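HepC.19480.a.B1 (Helicobacter pylori, PDB 6MTZ) is of unknown function but is probably a phosphoesterase of the DHH/DHHA1 family. Local coordinates at residues F65-S70 against K94-Q99; E80-K85 against F114-L119; G274-A279 against S302-G307; Y270-I275 against D290-V295; D18-A23 against E153-V158. One frame throughout, in Å; residues are numbered along the deposited sequence.

How the contacts relate
The chain starts in a domain built on a parallel sheet. Contact 5 opens first, at 18-23, and closes last of that domain, at 153-158. Contacts 1 and 2 both nest inside its loop. They cross each other: 65-70, 80-85, 94-99 and 114-119 follow in turn. Contact 1 joins two neighbouring strands, and contact 2 sets the helix between them against the turn before the edge strand 117-119. The two touch, with centres 10 Å apart. Contacts 3 and 4 come after contact 5 has closed, in the C-terminal domain. Both start from the same part of the chain, sharing Gly274 and Ile275, and tie the loop and helix after strand 264-270 to neighbouring strands of the mixed sheet.

Contact 1: F65-S70 against K94-Q99; sequences FLILVS and KNIQIQ
Phe65 holds CG anti to its carbonyl carbon, beside the backbone N (chi1 -60°), and its ring meets Lys94. Leu66 holds CG anti to the backbone N (chi1 169°), and its branch meets Gln97. At the first pair, Phe65 CE1 lies 3.7 Å from Lys94 CG. The Lys94 chain runs past this ring corner, and its NZ bonds to the carbonyls of Ile57 and Ser60. Leu66 and Gln97 lie side by side and point the same way, with Leu66 CD1 3.8 Å from Gln97 CG. On the opposite face of the sheet, Ile67 CD1 reaches Ile96 CG2 at 4.1 Å. This face, with Phe65, Ile67 and Ile96, is covered by Ile57 of helix 43-59.

Five backbone bonds join the strands. Phe65 N gives to Asn95 O at 2.9 Å, with a bent N-H angle of 136°. The others are straighter. Gln97 N gives to Phe65 O, and Ile67 N gives to Gln97 O at 2.8 Å. Gln99 N gives to Ile67 O. Val69 N closes the ladder on Gln99 O at 3.1 Å. Leu66 also bonds through its backbone to Gln10 and Tyr12 of strand 10-15; strand 64-70 is the middle strand of the sheet. Strands 64-70 and 95-102 are parallel, and helix 76-85 links them. This is the beta-alpha-beta crossover of a Rossmann-like sheet, as in the N-terminal domain of DHH proteins.

Contact 2: E80-K85 against F114-L119; sequences EYLQDK and FHWYFL
Phe114, Trp116 and Gln83 carry this contact. Gln83 reaches out from helix 76-85 with CG anti to the backbone N (chi1 -169°). Its OE1 accepts from Trp116 NE1 at 3.0 Å, with an N-H angle of 148°. The oxygen lies close to the indole plane, while the indole nitrogen sits above the plane of the amide. The same OE1 lies at the edge of the Phe114 ring, 3.3 Å from CD1. The Gln83 amide and this ring are turned 55° apart. Glu80 adds its carboxylate further round the ring, with OE2 3.6 Å from Phe114 CZ. Phe114 CB rests over one face of the indole, toward its rim. At the far corner of the indole, Trp116 CH2 meets Leu82 CD2 at 4.2 Å. Leu82 and Trp116 both also touch Ile98 of the sheet. Phe114 to Tyr117 form a type I beta turn, closed by Tyr117 N on Phe114 O. The turn leads into edge strand 117-119 and packs on a crossover helix of the alpha/beta fold.

Contact 3: G274-A279 against S302-G307; sequences GISVLA and SLRANG
Ile275 lies over one face of the Arg304 guanidinium, with CG1 3.9 Å above its centre. Ser276 comes to the same group at its edge. Its OG sits in the guanidinium plane and takes two bonds side-on, from NE at 3.0 Å and from NH2 at 3.1 Å. The third nitrogen turns back to its own strand: Arg304 NH1 gives to Leu303 O at 2.8 Å, from above the plane of that carbonyl. These bonds fix the rotation of the group. Ile275 is the N-cap residue of helix 276-285, which packs on a mixed sheet, consistent with a DHHA1-like domain. Strand 300-305 belongs to that sheet, beside strand 291-295. The Arg304 chain bends at chi2 (-72°), and its aliphatic part packs against Ile275 and Ala279. The Ile275 chain slants across it, with CD1 3.6 Å from Arg304 CG and 3.8 Å from Ser302 CB. One turn along the helix, Ala279 CB touches Arg304 CB at 3.7 Å.

Contact 4: Y270-I275 against D290-V295; sequences YSMGGI and DFYIDV
Ser271 N gives to Val295 O at 2.8 Å, nearly straight at 168°, and the Asp294 carboxylate takes the next amides of the loop. Strands 264-270 and 291-295 run parallel here, with helix 276-285 between them in the chain. The loop thus opens a beta-alpha-beta crossover in the C-terminal domain. Met272 N gives to Asp294 OD1 at 3.0 Å, on the syn side and a little out of the carboxylate plane. Gly273 N gives to OD2 of the same group at 3.3 Å, from above that plane. A water also donates to Asp294 OD2, at 2.6 Å. Ser269 OG bonds to Asp294 OD1 and to Tyr292 OH, so OD1 of this buried acid is held by Met272 N and Ser269 OG, and OD2 by Gly273 N and the water. Packing follows further out. Ile275 CG2 lies 3.8 Å from Asp294 CB, while its CD1 meets Tyr292 CD1 at 3.7 Å. Met272 crosses Tyr292 at about a right angle, with SD 3.5 Å from the Tyr292 hydroxyl oxygen.

Contact 5: D18-A23 against E153-V158; sequences DLDGYA and EMVNSV. With EDO (1,2-ethanediol), chain C.
Asp20 touches Val155 through OD1, and its carboxylate is gripped by two backbone amides. Thr126 N gives to OD1 and Ala125 N to OD2, both at the start of helix 125-136. Asp71 and Asp159 bring further carboxylates close to Asp20, and His103 touches it. His103 belongs to the sequence that gives DHH proteins their name. The cluster is consistent with the metal site of that family, although no metal is modelled here.

Next to Asp20, helices 19-29 and 145-159 pack nearly antiparallel. Their short segments are 157° apart in direction, and the axes approach to 10.4 Å. Val155 has the most surface covered here. Its CG1 is anti to the backbone N (chi1 172°) and meets Asp20 OD1 at 4.0 Å. Its other methyl, CG2, lies 4.0 Å from Ala23 CB and 4.2 Å from Leu19 CG. Leu19 also crosses Val158, with CD2 4.1 Å from Val158 CG1. Ile178 and Leu201, from two further helices, touch Leu19 as well. Asp18 caps the first helix: its OD1 accepts from Gly21 N at 2.9 Å. Away from the interface, Glu153 OE1 forms a salt bridge with Lys127 and also binds an ethanediol, probably from the crystallisation liquor. The diol O1 gives to Glu153 OE1 at 2.8 Å.

Contact 1: F65-S70 against K94-Q99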
# COMPACT_ATOMS: atom_id res chain seq x y z
N PHE A 65 -9.19 20.42 -8.61
CA PHE A 65 -8.38 19.26 -8.29
C PHE A 65 -6.99 19.67 -7.85
O PHE A 65 -6.41 20.62 -8.39
CB PHE A 65 -8.27 18.32 -9.49
CG PHE A 65 -9.59 17.79 -9.97
CD1 PHE A 65 -10.30 18.47 -10.94
CD2 PHE A 65 -10.12 16.63 -9.45
CE1 PHE A 65 -11.52 17.99 -11.39
CE2 PHE A 65 -11.33 16.15 -9.89
CZ PHE A 65 -12.03 16.83 -10.86
N LEU A 66 -6.43 18.91 -6.90
CA LEU A 66 -5.05 19.07 -6.48
C LEU A 66 -4.36 17.71 -6.53
O LEU A 66 -4.73 16.79 -5.80
CB LEU A 66 -4.95 19.64 -5.06
CG LEU A 66 -3.53 19.56 -4.48
CD1 LEU A 66 -2.60 20.56 -5.18
CD2 LEU A 66 -3.55 19.78 -2.98
N ILE A 67 -3.35 17.59 -7.39
CA ILE A 67 -2.50 16.41 -7.42
C ILE A 67 -1.30 16.68 -6.53
O ILE A 67 -0.53 17.61 -6.77
CB ILE A 67 -2.06 16.07 -8.85
CG1 ILE A 67 -3.27 15.82 -9.74
CG2 ILE A 67 -1.14 14.86 -8.84
CD1 ILE A 67 -2.89 15.36 -11.15
N LEU A 68 -1.16 15.87 -5.48
CA LEU A 68 -0.12 16.05 -4.48
C LEU A 68 0.77 14.81 -4.49
O LEU A 68 0.27 13.69 -4.34
CB LEU A 68 -0.73 16.27 -3.09
CG LEU A 68 0.26 16.52 -1.95
CD1 LEU A 68 0.97 17.86 -2.15
CD2 LEU A 68 -0.41 16.44 -0.58
N VAL A 69 2.07 15.01 -4.68
CA VAL A 69 3.05 13.93 -4.77
C VAL A 69 4.15 14.21 -3.76
O VAL A 69 4.77 15.28 -3.80
CB VAL A 69 3.63 13.80 -6.19
CG1 VAL A 69 4.55 12.58 -6.30
CG2 VAL A 69 2.51 13.72 -7.24
N SER A 70 4.41 13.25 -2.88
CA SER A 70 5.34 13.45 -1.77
C SER A 70 6.27 12.26 -1.65
O SER A 70 5.84 11.11 -1.82
CB SER A 70 4.59 13.65 -0.44
OG SER A 70 3.66 12.60 -0.23
N LYS A 94 -11.54 21.76 -16.46
CA LYS A 94 -11.09 21.29 -15.15
C LYS A 94 -9.82 22.00 -14.68
O LYS A 94 -8.80 22.02 -15.38
CB LYS A 94 -10.86 19.79 -15.18
CG LYS A 94 -12.10 18.97 -14.87
CD LYS A 94 -12.01 17.59 -15.49
CE LYS A 94 -13.08 16.67 -14.95
NZ LYS A 94 -13.17 15.42 -15.76
N ASN A 95 -9.88 22.56 -13.48
CA ASN A 95 -8.74 23.25 -12.89
C ASN A 95 -7.96 22.25 -12.05
O ASN A 95 -8.48 21.70 -11.07
CB ASN A 95 -9.19 24.44 -12.05
CG ASN A 95 -8.02 25.16 -11.39
OD1 ASN A 95 -6.88 25.07 -11.85
ND2 ASN A 95 -8.30 25.89 -10.31
N ILE A 96 -6.70 22.03 -12.42
CA ILE A 96 -5.87 20.99 -11.86
C ILE A 96 -4.58 21.64 -11.40
O ILE A 96 -3.76 22.05 -12.23
CB ILE A 96 -5.58 19.87 -12.87
CG1 ILE A 96 -6.89 19.24 -13.35
CG2 ILE A 96 -4.64 18.84 -12.27
CD1 ILE A 96 -6.71 18.26 -14.48
N GLN A 97 -4.39 21.74 -10.08
CA GLN A 97 -3.13 22.16 -9.50
C GLN A 97 -2.28 20.94 -9.17
O GLN A 97 -2.79 19.88 -8.81
CB GLN A 97 -3.36 22.97 -8.23
CG GLN A 97 -2.08 23.43 -7.54
CD GLN A 97 -2.36 24.33 -6.35
OE1 GLN A 97 -3.47 24.86 -6.20
NE2 GLN A 97 -1.36 24.52 -5.49
N ILE A 98 -0.96 21.10 -9.29
CA ILE A 98 -0.04 20.02 -8.98
C ILE A 98 1.08 20.55 -8.10
O ILE A 98 1.63 21.63 -8.36
CB ILE A 98 0.53 19.36 -10.25
CG1 ILE A 98 1.67 18.42 -9.88
CG2 ILE A 98 1.00 20.40 -11.25
CD1 ILE A 98 2.31 17.81 -11.09
N GLN A 99 1.42 19.80 -7.07
CA GLN A 99 2.53 20.14 -6.19
C GLN A 99 3.28 18.86 -5.82
O GLN A 99 2.69 17.95 -5.23
CB GLN A 99 2.04 20.86 -4.93
CG GLN A 99 3.15 21.31 -4.00
CD GLN A 99 4.05 22.32 -4.68
OE1 GLN A 99 3.65 23.45 -4.93
NE2 GLN A 99 5.28 21.90 -4.99

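Contact 2: E80-K85 against F114-L119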
# COMPACT_ATOMS: atom_id res chain seq x y z
N GLU A 80 7.53 15.22 -17.36
CA GLU A 80 7.00 15.74 -18.61
C GLU A 80 5.60 15.19 -18.88
O GLU A 80 4.69 15.94 -19.27
CB GLU A 80 7.92 15.39 -19.78
CG GLU A 80 8.99 16.43 -20.09
CD GLU A 80 8.41 17.79 -20.48
OE1 GLU A 80 7.22 17.85 -20.86
OE2 GLU A 80 9.15 18.79 -20.39
N TYR A 81 5.42 13.88 -18.69
CA TYR A 81 4.12 13.27 -18.96
C TYR A 81 3.04 13.88 -18.08
O TYR A 81 1.94 14.18 -18.56
CB TYR A 81 4.21 11.76 -18.73
CG TYR A 81 2.88 11.02 -18.82
CD1 TYR A 81 2.34 10.65 -20.05
CD2 TYR A 81 2.18 10.68 -17.67
CE1 TYR A 81 1.13 9.98 -20.13
CE2 TYR A 81 0.97 10.00 -17.74
CZ TYR A 81 0.45 9.65 -18.97
OH TYR A 81 -0.75 8.98 -19.04
N LEU A 82 3.35 14.07 -16.80
CA LEU A 82 2.40 14.68 -15.88
C LEU A 82 2.00 16.08 -16.34
O LEU A 82 0.82 16.40 -16.48
CB LEU A 82 3.01 14.73 -14.50
CG LEU A 82 2.14 14.94 -13.27
CD1 LEU A 82 0.84 14.17 -13.39
CD2 LEU A 82 2.95 14.46 -12.09
N GLN A 83 3.00 16.93 -16.60
CA GLN A 83 2.71 18.28 -17.05
C GLN A 83 1.91 18.28 -18.35
O GLN A 83 0.90 18.99 -18.46
CB GLN A 83 4.01 19.06 -17.20
CG GLN A 83 3.79 20.53 -17.40
CD GLN A 83 5.06 21.33 -17.23
OE1 GLN A 83 5.30 21.91 -16.17
NE2 GLN A 83 5.88 21.35 -18.27
N ASP A 84 2.34 17.49 -19.33
CA ASP A 84 1.66 17.51 -20.62
C ASP A 84 0.25 16.95 -20.53
O ASP A 84 -0.67 17.47 -21.16
CB ASP A 84 2.47 16.74 -21.67
CG ASP A 84 3.88 17.26 -21.83
OD1 ASP A 84 4.79 16.43 -22.08
OD2 ASP A 84 4.10 18.48 -21.69
N LYS A 85 0.06 15.90 -19.73
CA LYS A 85 -1.22 15.19 -19.75
C LYS A 85 -2.36 16.06 -19.23
O LYS A 85 -3.47 16.00 -19.76
CB LYS A 85 -1.12 13.89 -18.95
N PHE A 114 10.82 22.13 -13.50
CA PHE A 114 9.37 22.21 -13.30
C PHE A 114 9.08 23.05 -12.07
O PHE A 114 9.56 22.74 -10.97
CB PHE A 114 8.76 20.82 -13.20
CG PHE A 114 8.92 20.00 -14.46
CD1 PHE A 114 7.95 20.02 -15.45
CD2 PHE A 114 10.06 19.23 -14.66
CE1 PHE A 114 8.11 19.28 -16.61
CE2 PHE A 114 10.22 18.49 -15.82
CZ PHE A 114 9.25 18.52 -16.80
N HIS A 115 8.28 24.11 -12.26
CA HIS A 115 7.98 25.03 -11.17
C HIS A 115 7.20 24.34 -10.05
O HIS A 115 7.33 24.73 -8.89
CB HIS A 115 7.20 26.23 -11.71
CG HIS A 115 8.00 27.08 -12.65
ND1 HIS A 115 9.26 27.56 -12.34
CD2 HIS A 115 7.73 27.55 -13.89
CE1 HIS A 115 9.72 28.27 -13.35
NE2 HIS A 115 8.81 28.29 -14.30
N TRP A 116 6.42 23.30 -10.39
CA TRP A 116 5.62 22.55 -9.42
C TRP A 116 6.42 21.48 -8.70
O TRP A 116 5.87 20.81 -7.82
CB TRP A 116 4.42 21.87 -10.12
CG TRP A 116 4.79 21.10 -11.37
CD1 TRP A 116 4.75 21.56 -12.66
CD2 TRP A 116 5.24 19.74 -11.45
NE1 TRP A 116 5.15 20.58 -13.53
CE2 TRP A 116 5.45 19.45 -12.82
CE3 TRP A 116 5.48 18.73 -10.50
CZ2 TRP A 116 5.90 18.20 -13.26
CZ3 TRP A 116 5.92 17.49 -10.94
CH2 TRP A 116 6.13 17.24 -12.30
N TYR A 117 7.69 21.28 -9.05
CA TYR A 117 8.52 20.22 -8.47
C TYR A 117 9.45 20.86 -7.45
O TYR A 117 10.37 21.60 -7.81
CB TYR A 117 9.28 19.50 -9.57
CG TYR A 117 9.96 18.19 -9.22
CD1 TYR A 117 10.90 18.12 -8.19
CD2 TYR A 117 9.73 17.04 -9.96
CE1 TYR A 117 11.55 16.94 -7.89
CE2 TYR A 117 10.37 15.84 -9.66
CZ TYR A 117 11.28 15.80 -8.62
OH TYR A 117 11.94 14.63 -8.32
N PHE A 118 9.19 20.60 -6.16
CA PHE A 118 9.89 21.26 -5.06
C PHE A 118 10.79 20.27 -4.33
O PHE A 118 10.32 19.26 -3.81
CB PHE A 118 8.91 21.90 -4.07
CG PHE A 118 9.58 22.50 -2.87
CD1 PHE A 118 10.19 23.74 -2.95
CD2 PHE A 118 9.64 21.81 -1.68
CE1 PHE A 118 10.83 24.28 -1.85
CE2 PHE A 118 10.28 22.34 -0.59
CZ PHE A 118 10.87 23.58 -0.67
N LEU A 119 12.08 20.61 -4.23
CA LEU A 119 13.08 19.77 -3.58
C LEU A 119 13.73 20.54 -2.43
O LEU A 119 14.26 21.63 -2.63
CB LEU A 119 14.14 19.33 -4.60
CG LEU A 119 15.36 18.58 -4.07
CD1 LEU A 119 14.91 17.40 -3.24
CD2 LEU A 119 16.24 18.11 -5.23

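Contact 3: G274-A279 against S302-G307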
# COMPACT_ATOMS: atom_id res chain seq x y z
N GLY A 274 3.31 -16.52 1.26
CA GLY A 274 3.04 -17.78 1.94
C GLY A 274 1.56 -17.94 2.22
O GLY A 274 0.99 -17.19 3.01
N ILE A 275 0.92 -18.92 1.58
CA ILE A 275 -0.53 -18.93 1.48
C ILE A 275 -1.16 -20.12 2.19
O ILE A 275 -2.37 -20.32 2.07
CB ILE A 275 -0.96 -18.89 -0.00
CG1 ILE A 275 -0.59 -20.20 -0.69
CG2 ILE A 275 -0.31 -17.71 -0.73
CD1 ILE A 275 -1.37 -20.42 -1.95
N SER A 276 -0.39 -20.91 2.93
CA SER A 276 -0.96 -22.12 3.53
C SER A 276 -2.10 -21.78 4.49
O SER A 276 -3.24 -22.21 4.28
CB SER A 276 0.13 -22.94 4.22
OG SER A 276 0.96 -23.57 3.26
N VAL A 277 -1.84 -20.97 5.50
CA VAL A 277 -2.89 -20.59 6.45
C VAL A 277 -4.01 -19.85 5.72
O VAL A 277 -5.20 -20.14 5.92
CB VAL A 277 -2.31 -19.75 7.60
CG1 VAL A 277 -3.38 -19.55 8.71
CG2 VAL A 277 -1.03 -20.39 8.15
N LEU A 278 -3.63 -18.90 4.86
CA LEU A 278 -4.62 -18.08 4.18
C LEU A 278 -5.56 -18.93 3.33
O LEU A 278 -6.79 -18.82 3.45
CB LEU A 278 -3.91 -17.04 3.30
CG LEU A 278 -4.88 -16.18 2.49
CD1 LEU A 278 -5.48 -15.12 3.39
CD2 LEU A 278 -4.20 -15.57 1.29
N ALA A 279 -5.00 -19.76 2.46
CA ALA A 279 -5.81 -20.53 1.53
C ALA A 279 -6.65 -21.57 2.26
O ALA A 279 -7.81 -21.79 1.92
CB ALA A 279 -4.92 -21.19 0.47
N SER A 302 1.99 -20.54 -6.29
CA SER A 302 1.67 -21.40 -5.16
C SER A 302 0.22 -21.84 -5.27
O SER A 302 -0.67 -21.00 -5.47
CB SER A 302 1.89 -20.68 -3.83
OG SER A 302 3.24 -20.27 -3.69
N LEU A 303 -0.02 -23.14 -5.15
CA LEU A 303 -1.37 -23.68 -5.22
C LEU A 303 -1.68 -24.45 -3.94
O LEU A 303 -0.81 -25.12 -3.38
CB LEU A 303 -1.56 -24.59 -6.44
CG LEU A 303 -1.65 -23.89 -7.81
CD1 LEU A 303 -0.60 -24.44 -8.74
CD2 LEU A 303 -3.05 -24.03 -8.43
N ARG A 304 -2.92 -24.32 -3.48
CA ARG A 304 -3.40 -25.07 -2.33
C ARG A 304 -4.79 -25.58 -2.67
O ARG A 304 -5.51 -24.96 -3.47
CB ARG A 304 -3.46 -24.21 -1.05
CG ARG A 304 -2.13 -23.68 -0.57
CD ARG A 304 -1.25 -24.78 0.02
NE ARG A 304 -0.01 -24.21 0.54
CZ ARG A 304 0.99 -23.78 -0.23
NH1 ARG A 304 0.92 -23.86 -1.56
NH2 ARG A 304 2.07 -23.25 0.33
N ALA A 305 -5.16 -26.70 -2.05
CA ALA A 305 -6.50 -27.24 -2.16
C ALA A 305 -6.93 -27.83 -0.82
O ALA A 305 -6.16 -27.90 0.14
CB ALA A 305 -6.59 -28.30 -3.27
N ASN A 306 -8.19 -28.25 -0.76
CA ASN A 306 -8.76 -28.83 0.45
C ASN A 306 -9.38 -30.19 0.14
O ASN A 306 -10.40 -30.57 0.72
CB ASN A 306 -9.79 -27.89 1.08
CG ASN A 306 -10.12 -28.24 2.52
OD1 ASN A 306 -9.42 -29.04 3.15
ND2 ASN A 306 -11.19 -27.65 3.04
N GLY A 307 -8.78 -30.92 -0.80
CA GLY A 307 -9.23 -32.25 -1.16
C GLY A 307 -10.06 -32.32 -2.42
O GLY A 307 -10.28 -33.43 -2.92

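Contact 4: Y270-I275 against D290-V295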
# COMPACT_ATOMS: atom_id res chain seq x y z
N TYR A 270 -2.50 -12.20 -5.80
CA TYR A 270 -1.23 -11.75 -6.37
C TYR A 270 -0.36 -11.13 -5.30
O TYR A 270 -0.81 -10.26 -4.56
CB TYR A 270 -1.47 -10.71 -7.47
CG TYR A 270 -0.22 -10.20 -8.15
CD1 TYR A 270 0.51 -11.02 -9.00
CD2 TYR A 270 0.19 -8.87 -8.00
CE1 TYR A 270 1.62 -10.56 -9.67
CE2 TYR A 270 1.32 -8.39 -8.67
CZ TYR A 270 2.03 -9.24 -9.50
OH TYR A 270 3.15 -8.79 -10.18
N SER A 271 0.89 -11.60 -5.22
CA SER A 271 1.94 -11.16 -4.29
C SER A 271 1.70 -11.57 -2.84
O SER A 271 2.40 -11.08 -1.95
CB SER A 271 2.17 -9.64 -4.35
OG SER A 271 1.17 -8.93 -3.62
N MET A 272 0.75 -12.47 -2.56
CA MET A 272 0.45 -12.72 -1.15
C MET A 272 1.50 -13.59 -0.46
O MET A 272 1.60 -13.53 0.78
CB MET A 272 -0.93 -13.34 -1.02
CG MET A 272 -1.99 -12.37 -1.53
SD MET A 272 -3.62 -12.60 -0.83
CE MET A 272 -3.35 -12.12 0.88
N GLY A 273 2.27 -14.37 -1.20
CA GLY A 273 3.47 -15.01 -0.64
C GLY A 273 3.18 -16.39 -0.06
O GLY A 273 2.89 -17.33 -0.81
N GLY A 274 3.31 -16.52 1.26
CA GLY A 274 3.04 -17.78 1.94
C GLY A 274 1.56 -17.94 2.22
O GLY A 274 0.99 -17.19 3.01
N ILE A 275 0.92 -18.92 1.58
CA ILE A 275 -0.53 -18.93 1.48
C ILE A 275 -1.16 -20.12 2.19
O ILE A 275 -2.37 -20.32 2.07
CB ILE A 275 -0.96 -18.89 -0.00
CG1 ILE A 275 -0.59 -20.20 -0.69
CG2 ILE A 275 -0.31 -17.71 -0.73
CD1 ILE A 275 -1.37 -20.42 -1.95
N ASP A 290 -12.58 -24.78 -5.30
CA ASP A 290 -11.81 -26.02 -5.28
C ASP A 290 -10.32 -25.81 -5.04
O ASP A 290 -9.67 -26.71 -4.50
CB ASP A 290 -11.98 -26.76 -6.60
CG ASP A 290 -13.42 -27.01 -6.89
OD1 ASP A 290 -14.06 -27.71 -6.08
OD2 ASP A 290 -13.93 -26.47 -7.90
N PHE A 291 -9.76 -24.68 -5.45
CA PHE A 291 -8.35 -24.45 -5.19
C PHE A 291 -8.10 -22.97 -5.03
O PHE A 291 -8.94 -22.12 -5.33
CB PHE A 291 -7.47 -25.04 -6.30
CG PHE A 291 -7.66 -24.41 -7.64
CD1 PHE A 291 -8.72 -24.78 -8.45
CD2 PHE A 291 -6.76 -23.45 -8.10
CE1 PHE A 291 -8.90 -24.21 -9.71
CE2 PHE A 291 -6.92 -22.86 -9.36
CZ PHE A 291 -7.99 -23.24 -10.16
N TYR A 292 -6.91 -22.67 -4.52
CA TYR A 292 -6.44 -21.32 -4.33
C TYR A 292 -5.12 -21.22 -5.08
O TYR A 292 -4.32 -22.16 -5.06
CB TYR A 292 -6.27 -21.01 -2.83
CG TYR A 292 -6.01 -19.56 -2.53
CD1 TYR A 292 -4.75 -19.01 -2.72
CD2 TYR A 292 -7.02 -18.72 -2.07
CE1 TYR A 292 -4.49 -17.68 -2.46
CE2 TYR A 292 -6.78 -17.39 -1.82
CZ TYR A 292 -5.51 -16.88 -2.01
OH TYR A 292 -5.24 -15.56 -1.77
N ILE A 293 -4.91 -20.10 -5.77
CA ILE A 293 -3.69 -19.91 -6.54
C ILE A 293 -3.21 -18.48 -6.33
O ILE A 293 -3.98 -17.53 -6.45
CB ILE A 293 -3.92 -20.24 -8.03
CG1 ILE A 293 -2.65 -19.98 -8.85
CG2 ILE A 293 -5.12 -19.47 -8.61
CD1 ILE A 293 -2.73 -20.49 -10.28
N ASP A 294 -1.94 -18.34 -5.96
CA ASP A 294 -1.27 -17.05 -5.83
C ASP A 294 -0.07 -17.02 -6.76
O ASP A 294 0.67 -18.00 -6.89
CB ASP A 294 -0.82 -16.81 -4.38
CG ASP A 294 -0.22 -15.44 -4.17
OD1 ASP A 294 -0.97 -14.44 -4.11
OD2 ASP A 294 1.02 -15.36 -4.05
N VAL A 295 0.10 -15.88 -7.44
CA VAL A 295 1.23 -15.64 -8.32
C VAL A 295 1.97 -14.41 -7.81
O VAL A 295 1.36 -13.48 -7.28
CB VAL A 295 0.78 -15.42 -9.79
CG1 VAL A 295 1.98 -15.46 -10.73
CG2 VAL A 295 -0.26 -16.46 -10.17
O HOH W 1 3.30 -14.21 -3.76

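Contact 5: D18-A23 against E153-V158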
# COMPACT_ATOMS: atom_id res chain seq x y z
N ASP A 18 7.37 4.03 2.91
CA ASP A 18 7.97 3.80 4.23
C ASP A 18 7.31 4.75 5.25
O ASP A 18 6.24 5.30 4.99
CB ASP A 18 9.49 3.97 4.13
CG ASP A 18 9.88 5.33 3.59
OD1 ASP A 18 8.98 6.17 3.37
OD2 ASP A 18 11.08 5.58 3.38
N LEU A 19 7.94 4.95 6.41
CA LEU A 19 7.34 5.80 7.44
C LEU A 19 7.15 7.23 6.94
O LEU A 19 6.08 7.83 7.12
CB LEU A 19 8.22 5.79 8.70
CG LEU A 19 7.87 6.86 9.76
CD1 LEU A 19 6.51 6.62 10.36
CD2 LEU A 19 8.89 6.93 10.89
N ASP A 20 8.19 7.82 6.34
CA ASP A 20 8.05 9.16 5.77
C ASP A 20 6.93 9.18 4.74
O ASP A 20 6.07 10.07 4.75
CB ASP A 20 9.39 9.60 5.15
CG ASP A 20 9.48 11.13 4.89
OD1 ASP A 20 8.59 11.88 5.34
OD2 ASP A 20 10.45 11.57 4.24
N GLY A 21 6.90 8.16 3.87
CA GLY A 21 5.89 8.14 2.82
C GLY A 21 4.47 8.08 3.34
O GLY A 21 3.58 8.76 2.82
N TYR A 22 4.21 7.24 4.36
CA TYR A 22 2.84 7.14 4.87
C TYR A 22 2.49 8.29 5.81
O TYR A 22 1.33 8.71 5.85
CB TYR A 22 2.60 5.80 5.57
CG TYR A 22 2.24 4.68 4.62
CD1 TYR A 22 1.00 4.64 4.01
CD2 TYR A 22 3.14 3.67 4.34
CE1 TYR A 22 0.67 3.63 3.13
CE2 TYR A 22 2.82 2.64 3.46
CZ TYR A 22 1.58 2.63 2.86
OH TYR A 22 1.26 1.61 1.99
N ALA A 23 3.45 8.80 6.58
CA ALA A 23 3.19 9.97 7.42
C ALA A 23 2.75 11.19 6.60
O ALA A 23 1.95 12.01 7.09
CB ALA A 23 4.44 10.28 8.24
N GLU A 153 7.61 16.29 13.64
CA GLU A 153 9.00 16.51 14.01
C GLU A 153 9.71 15.20 14.31
O GLU A 153 10.89 15.02 13.97
CB GLU A 153 9.06 17.47 15.20
CG GLU A 153 10.48 17.97 15.50
CD GLU A 153 11.07 18.86 14.39
OE1 GLU A 153 10.32 19.36 13.52
OE2 GLU A 153 12.31 19.05 14.39
N MET A 154 9.00 14.26 14.95
CA MET A 154 9.56 12.94 15.23
C MET A 154 9.97 12.24 13.94
O MET A 154 11.10 11.75 13.81
CB MET A 154 8.54 12.08 15.99
CG MET A 154 8.89 10.57 15.98
SD MET A 154 7.49 9.47 16.31
CE MET A 154 6.72 9.34 14.69
N VAL A 155 9.06 12.18 12.97
CA VAL A 155 9.41 11.63 11.67
C VAL A 155 10.61 12.36 11.09
O VAL A 155 11.52 11.73 10.53
CB VAL A 155 8.20 11.69 10.71
CG1 VAL A 155 8.63 11.30 9.29
CG2 VAL A 155 7.09 10.77 11.19
N ASN A 156 10.65 13.69 11.23
CA ASN A 156 11.78 14.42 10.66
C ASN A 156 13.09 13.98 11.31
O ASN A 156 14.08 13.70 10.61
CB ASN A 156 11.59 15.93 10.82
CG ASN A 156 12.56 16.74 9.94
OD1 ASN A 156 12.42 16.78 8.71
ND2 ASN A 156 13.57 17.33 10.55
N SER A 157 13.11 13.85 12.64
CA SER A 157 14.36 13.55 13.33
C SER A 157 14.92 12.20 12.90
O SER A 157 16.14 12.06 12.72
CB SER A 157 14.15 13.57 14.85
OG SER A 157 13.79 14.86 15.31
N VAL A 158 14.07 11.19 12.75
CA VAL A 158 14.63 9.88 12.42
C VAL A 158 14.96 9.80 10.94
O VAL A 158 15.94 9.15 10.54
CB VAL A 158 13.69 8.73 12.86
CG1 VAL A 158 12.37 8.77 12.12
CG2 VAL A 158 14.35 7.38 12.67
C1 EDO C . 6.44 20.44 13.19
O1 EDO C . 7.71 20.44 13.85
C2 EDO C . 6.64 20.73 11.70
O2 EDO C . 6.36 22.10 11.39